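Local coordinates for protein pertussis toxin-like subunit ArtA (Escherichia coli, PDB 4Z9D) that probably transfers ADP-ribose from NAD to trimeric G proteins, as the enzymatic subunit of a pertussis-like AB5 toxin, at residues A[48-53]-A[166-171]. The protein carries 2 engineered substitutions. Numbering follows the deposited sequence.
With NAD (nicotinamide-adenine-dinucleotide), chain F.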
ATOM      1  N   SER A  48       7.571   9.227  -4.976  1.00 11.13           N
ATOM      2  CA  SER A  48       6.304   9.299  -4.239  1.00  9.47           C
ATOM      3  C   SER A  48       6.495   9.484  -2.735  1.00 10.04           C
ATOM      4  O   SER A  48       7.374   8.864  -2.125  1.00  9.62           O
ATOM      5  CB  SER A  48       5.476   8.043  -4.486  1.00  9.46           C
ATOM      6  OG  SER A  48       4.277   8.101  -3.730  1.00 12.39           O
ATOM      7  N   ALA A  49       5.665  10.340  -2.143  1.00  8.70           N
ATOM      8  CA  ALA A  49       5.684  10.552  -0.702  1.00  8.00           C
ATOM      9  C   ALA A  49       4.988   9.420   0.026  1.00  9.08           C
ATOM     10  O   ALA A  49       5.080   9.301   1.244  1.00  7.57           O
ATOM     11  CB  ALA A  49       5.020  11.859  -0.349  1.00 10.32           C
ATOM     12  N   PHE A  50       4.264   8.613  -0.724  1.00  7.93           N
ATOM     13  CA  PHE A  50       3.303   7.703  -0.126  1.00  8.82           C
ATOM     14  C   PHE A  50       3.717   6.236  -0.246  1.00 11.01           C
ATOM     15  O   PHE A  50       4.381   5.836  -1.210  1.00  9.55           O
ATOM     16  CB  PHE A  50       1.929   7.907  -0.778  1.00  8.23           C
ATOM     17  CG  PHE A  50       1.471   9.340  -0.814  1.00  7.52           C
ATOM     18  CD1 PHE A  50       1.054   9.976   0.348  1.00  8.61           C
ATOM     19  CD2 PHE A  50       1.454  10.056  -2.007  1.00 10.46           C
ATOM     20  CE1 PHE A  50       0.621  11.299   0.326  1.00  9.11           C
ATOM     21  CE2 PHE A  50       1.020  11.380  -2.046  1.00 11.08           C
ATOM     22  CZ  PHE A  50       0.604  12.009  -0.866  1.00  9.86           C
ATOM     23  N   ILE A  51       3.281   5.436   0.722  1.00  5.56           N
ATOM     24  CA  ILE A  51       3.473   3.981   0.695  1.00  7.68           C
ATOM     25  C   ILE A  51       2.098   3.341   0.555  1.00  7.94           C
ATOM     26  O   ILE A  51       1.247   3.505   1.420  1.00  6.56           O
ATOM     27  CB  ILE A  51       4.165   3.473   1.970  1.00  7.09           C
ATOM     28  CG1 ILE A  51       5.508   4.191   2.178  1.00 10.61           C
ATOM     29  CG2 ILE A  51       4.348   1.956   1.930  1.00  8.28           C
ATOM     30  CD1 ILE A  51       6.034   4.121   3.614  1.00  9.70           C
ATOM     31  N   ALA A  52       1.868   2.635  -0.548  1.00  8.00           N
ATOM     32  CA  ALA A  52       0.541   2.111  -0.856  1.00  9.53           C
ATOM     33  C   ALA A  52       0.194   0.892  -0.018  1.00  7.81           C
ATOM     34  O   ALA A  52       1.023   0.003   0.179  1.00  6.52           O
ATOM     35  CB  ALA A  52       0.448   1.753  -2.330  1.00  8.80           C
ATOM     36  N   THR A  53      -1.046   0.843   0.459  1.00  9.40           N
ATOM     37  CA  THR A  53      -1.582  -0.335   1.154  1.00  7.72           C
ATOM     38  C   THR A  53      -3.035  -0.533   0.735  1.00  8.55           C
ATOM     39  O   THR A  53      -3.605   0.323   0.058  1.00  9.20           O
ATOM     40  CB  THR A  53      -1.526  -0.199   2.700  1.00 10.65           C
ATOM     41  OG1 THR A  53      -2.498   0.766   3.131  1.00 12.26           O
ATOM     42  CG2 THR A  53      -0.147   0.235   3.189  1.00  7.85           C
ATOM     43  N   GLY A 166      -8.837  12.346   7.975  1.00 10.11           N
ATOM     44  CA  GLY A 166      -8.917  13.608   7.265  1.00 10.69           C
ATOM     45  C   GLY A 166      -8.200  13.690   5.931  1.00  9.47           C
ATOM     46  O   GLY A 166      -7.881  12.678   5.298  1.00  9.92           O
ATOM     47  N   VAL A 167      -7.971  14.920   5.492  1.00  8.50           N
ATOM     48  CA  VAL A 167      -7.247  15.183   4.254  1.00  9.85           C
ATOM     49  C   VAL A 167      -5.745  15.083   4.479  1.00  8.40           C
ATOM     50  O   VAL A 167      -5.240  15.490   5.518  1.00  7.66           O
ATOM     51  CB  VAL A 167      -7.608  16.578   3.695  1.00 10.92           C
ATOM     52  CG1 VAL A 167      -6.802  16.905   2.406  1.00  8.56           C
ATOM     53  CG2 VAL A 167      -9.115  16.657   3.444  1.00  8.68           C
ATOM     54  N   ILE A 168      -5.035  14.506   3.519  1.00  5.95           N
ATOM     55  CA  ILE A 168      -3.572  14.492   3.575  1.00  4.67           C
ATOM     56  C   ILE A 168      -3.002  15.915   3.523  1.00  8.60           C
ATOM     57  O   ILE A 168      -3.308  16.677   2.608  1.00  7.57           O
ATOM     58  CB  ILE A 168      -2.992  13.683   2.421  1.00  6.11           C
ATOM     59  CG1 ILE A 168      -3.481  12.233   2.469  1.00  6.65           C
ATOM     60  CG2 ILE A 168      -1.473  13.780   2.408  1.00  7.60           C
ATOM     61  CD1 ILE A 168      -3.225  11.495   1.157  1.00  6.07           C
ATOM     62  N   PRO A 169      -2.179  16.283   4.519  1.00  6.67           N
ATOM     63  CA  PRO A 169      -1.611  17.632   4.546  1.00  6.33           C
ATOM     64  C   PRO A 169      -0.555  17.831   3.468  1.00  7.90           C
ATOM     65  O   PRO A 169       0.014  16.856   2.971  1.00  6.11           O
ATOM     66  CB  PRO A 169      -0.995  17.746   5.948  1.00  9.26           C
ATOM     67  CG  PRO A 169      -0.966  16.386   6.500  1.00 13.35           C
ATOM     68  CD  PRO A 169      -1.956  15.546   5.773  1.00 11.68           C
ATOM     69  N   GLN A 170      -0.328  19.086   3.107  1.00  5.73           N
ATOM     70  CA  GLN A 170       0.733  19.461   2.179  1.00  5.89           C
ATOM     71  C   GLN A 170       0.612  18.763   0.821  1.00  8.16           C
ATOM     72  O   GLN A 170       1.623  18.439   0.188  1.00  8.64           O
ATOM     73  CB  GLN A 170       2.114  19.168   2.803  1.00  8.61           C
ATOM     74  CG  GLN A 170       2.415  19.975   4.080  1.00  8.03           C
ATOM     75  CD  GLN A 170       2.280  19.173   5.369  1.00  9.88           C
ATOM     76  OE1 GLN A 170       2.547  17.968   5.396  1.00 11.16           O
ATOM     77  NE2 GLN A 170       1.867  19.843   6.453  1.00  4.87           N
ATOM     78  N   LEU A 171      -0.619  18.538   0.364  1.00  7.87           N
ATOM     79  CA  LEU A 171      -0.825  17.953  -0.963  1.00  6.17           C
ATOM     80  C   LEU A 171      -0.328  18.888  -2.073  1.00 10.57           C
ATOM     81  O   LEU A 171      -0.426  20.111  -1.956  1.00  9.08           O
ATOM     82  CB  LEU A 171      -2.301  17.615  -1.200  1.00  7.36           C
ATOM     83  CG  LEU A 171      -2.879  16.373  -0.511  1.00  9.65           C
ATOM     84  CD1 LEU A 171      -4.391  16.344  -0.651  1.00  9.26           C
ATOM     85  CD2 LEU A 171      -2.283  15.109  -1.123  1.00  9.49           C
TER
HETATM   86  PA  NAD F 202       6.330   0.770  -5.019  1.00 18.45           P
HETATM   87  O1A NAD F 202       6.055   1.285  -3.653  1.00 18.11           O
HETATM   88  O2A NAD F 202       7.229   1.533  -5.922  1.00 23.19           O
HETATM   89  O5B NAD F 202       6.868  -0.759  -4.848  1.00 20.54           O
HETATM   90  C5B NAD F 202       7.332  -1.580  -5.932  1.00 17.85           C
HETATM   91  C4B NAD F 202       8.691  -2.180  -5.512  1.00 21.31           C
HETATM   92  O4B NAD F 202       9.701  -1.130  -5.416  1.00 22.77           O
HETATM   93  C3B NAD F 202       8.593  -2.712  -4.114  1.00 19.75           C
HETATM   94  O3B NAD F 202       7.950  -4.022  -4.172  1.00 21.62           O
HETATM   95  C2B NAD F 202      10.056  -2.838  -3.801  1.00 20.34           C
HETATM   96  O2B NAD F 202      10.604  -3.816  -4.669  1.00 21.14           O
HETATM   97  C1B NAD F 202      10.560  -1.471  -4.289  1.00 24.13           C
HETATM   98  N9A NAD F 202      10.425  -0.281  -3.376  1.00 20.96           N
HETATM   99  C8A NAD F 202       9.385   0.445  -2.966  1.00 20.06           C
HETATM  100  N7A NAD F 202       9.849   1.424  -2.186  1.00 19.34           N
HETATM  101  C5A NAD F 202      11.180   1.322  -2.126  1.00 22.05           C
HETATM  102  C6A NAD F 202      12.120   2.047  -1.491  1.00 21.39           C
HETATM  103  N6A NAD F 202      11.694   3.080  -0.770  1.00 18.66           N
HETATM  104  N1A NAD F 202      13.428   1.751  -1.569  1.00 21.41           N
HETATM  105  C2A NAD F 202      13.814   0.658  -2.343  1.00 29.33           C
HETATM  106  N3A NAD F 202      12.819  -0.084  -2.994  1.00 22.35           N
HETATM  107  C4A NAD F 202      11.528   0.267  -2.871  1.00 22.76           C
HETATM  108  O3  NAD F 202       4.963   0.573  -5.785  1.00 14.58           O
HETATM  109  PN  NAD F 202       3.663  -0.151  -5.129  1.00 16.80           P
HETATM  110  O1N NAD F 202       3.554   0.175  -3.680  1.00 17.73           O
HETATM  111  O2N NAD F 202       3.615  -1.555  -5.590  1.00 20.91           O
HETATM  112  O5D NAD F 202       2.537   0.697  -5.868  1.00 19.02           O
HETATM  113  C5D NAD F 202       2.473   0.799  -7.296  1.00 22.02           C
HETATM  114  C4D NAD F 202       1.027   1.063  -7.727  1.00 18.57           C
HETATM  115  O4D NAD F 202       0.242   0.011  -7.065  1.00 16.99           O
HETATM  116  C3D NAD F 202       0.509   2.413  -7.194  1.00 15.83           C
HETATM  117  O3D NAD F 202      -0.529   2.926  -8.036  1.00 20.61           O
HETATM  118  C2D NAD F 202      -0.105   1.947  -5.888  1.00 16.63           C
HETATM  119  O2D NAD F 202      -1.053   2.912  -5.382  1.00 20.25           O
HETATM  120  C1D NAD F 202      -0.789   0.645  -6.287  1.00 18.82           C
HETATM  121  N1N NAD F 202      -1.124  -0.149  -5.052  1.00 16.07           N
HETATM  122  C2N NAD F 202      -0.172  -1.036  -4.490  1.00 12.48           C
HETATM  123  C3N NAD F 202      -0.427  -1.758  -3.323  1.00 12.48           C
HETATM  124  C7N NAD F 202       0.522  -2.647  -2.784  1.00 12.36           C
HETATM  125  O7N NAD F 202       0.104  -3.508  -1.834  1.00 11.53           O
HETATM  126  N7N NAD F 202       1.766  -2.631  -3.271  1.00 11.22           N
HETATM  127  C4N NAD F 202      -1.660  -1.588  -2.699  1.00 13.94           C
HETATM  128  C5N NAD F 202      -2.612  -0.724  -3.241  1.00 13.43           C
HETATM  129  C6N NAD F 202      -2.358   0.005  -4.398  1.00 14.43           C
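A single aromatic ring, that of Phe50, carries the whole meeting of the strand segment 48-53 with the irregular segment 166-171, whose backbones stay far apart: the nearest CA atoms, of Phe50 and Ile168, are 10.3 Å from each other. The side chains of Phe50 and Ile168 bridge this distance from opposite directions. Both methyl ends of the isoleucine fork converge on one corner of the ring, with Phe50 CE1 3.9 Å from Ile168 CG2 and equally far from Ile168 CD1. CG2 arrives at the ring edge, near its plane. CG1 beside the backbone N and CG2 opposite that nitrogen (chi1 -60°) turn both methyls toward this same corner. Leu171 adds a looser, oblique touch, its CD2 lying 4.2 Å from Phe50 CZ. No hydrogen bond joins the segments, so the contact is purely apolar.

Within 48-53, Ala49 CB covers one face of the Phe50 ring, 4.2 Å above its centre, while the Phe50 backbone N donates to Ser48 OG at 3.0 Å (N-H...O angle 162°), closing an ST turn at the start of the strand. The same hydroxyl hydrogen-bonds His35, whose ring also meets Phe50 edge-to-face. Leu32 of helix 32-37 and Val120 of strand 118-122 touch both Phe50 and Ile168, placing the contact in a shared apolar cluster.

The example illustrates how one strand can serve two environments: Phe50 reaches the C-terminal loop, whereas Ala52 CB packs 3.6 Å from C2N of the NAD nicotinamide ring. Ala52 and Thr53 belong to the NAD pocket, so strand 50-54 joins the nicotinamide site of this pertussis toxin S1-like ADP-ribosyltransferase fold to the C-terminal loop packed on Phe50.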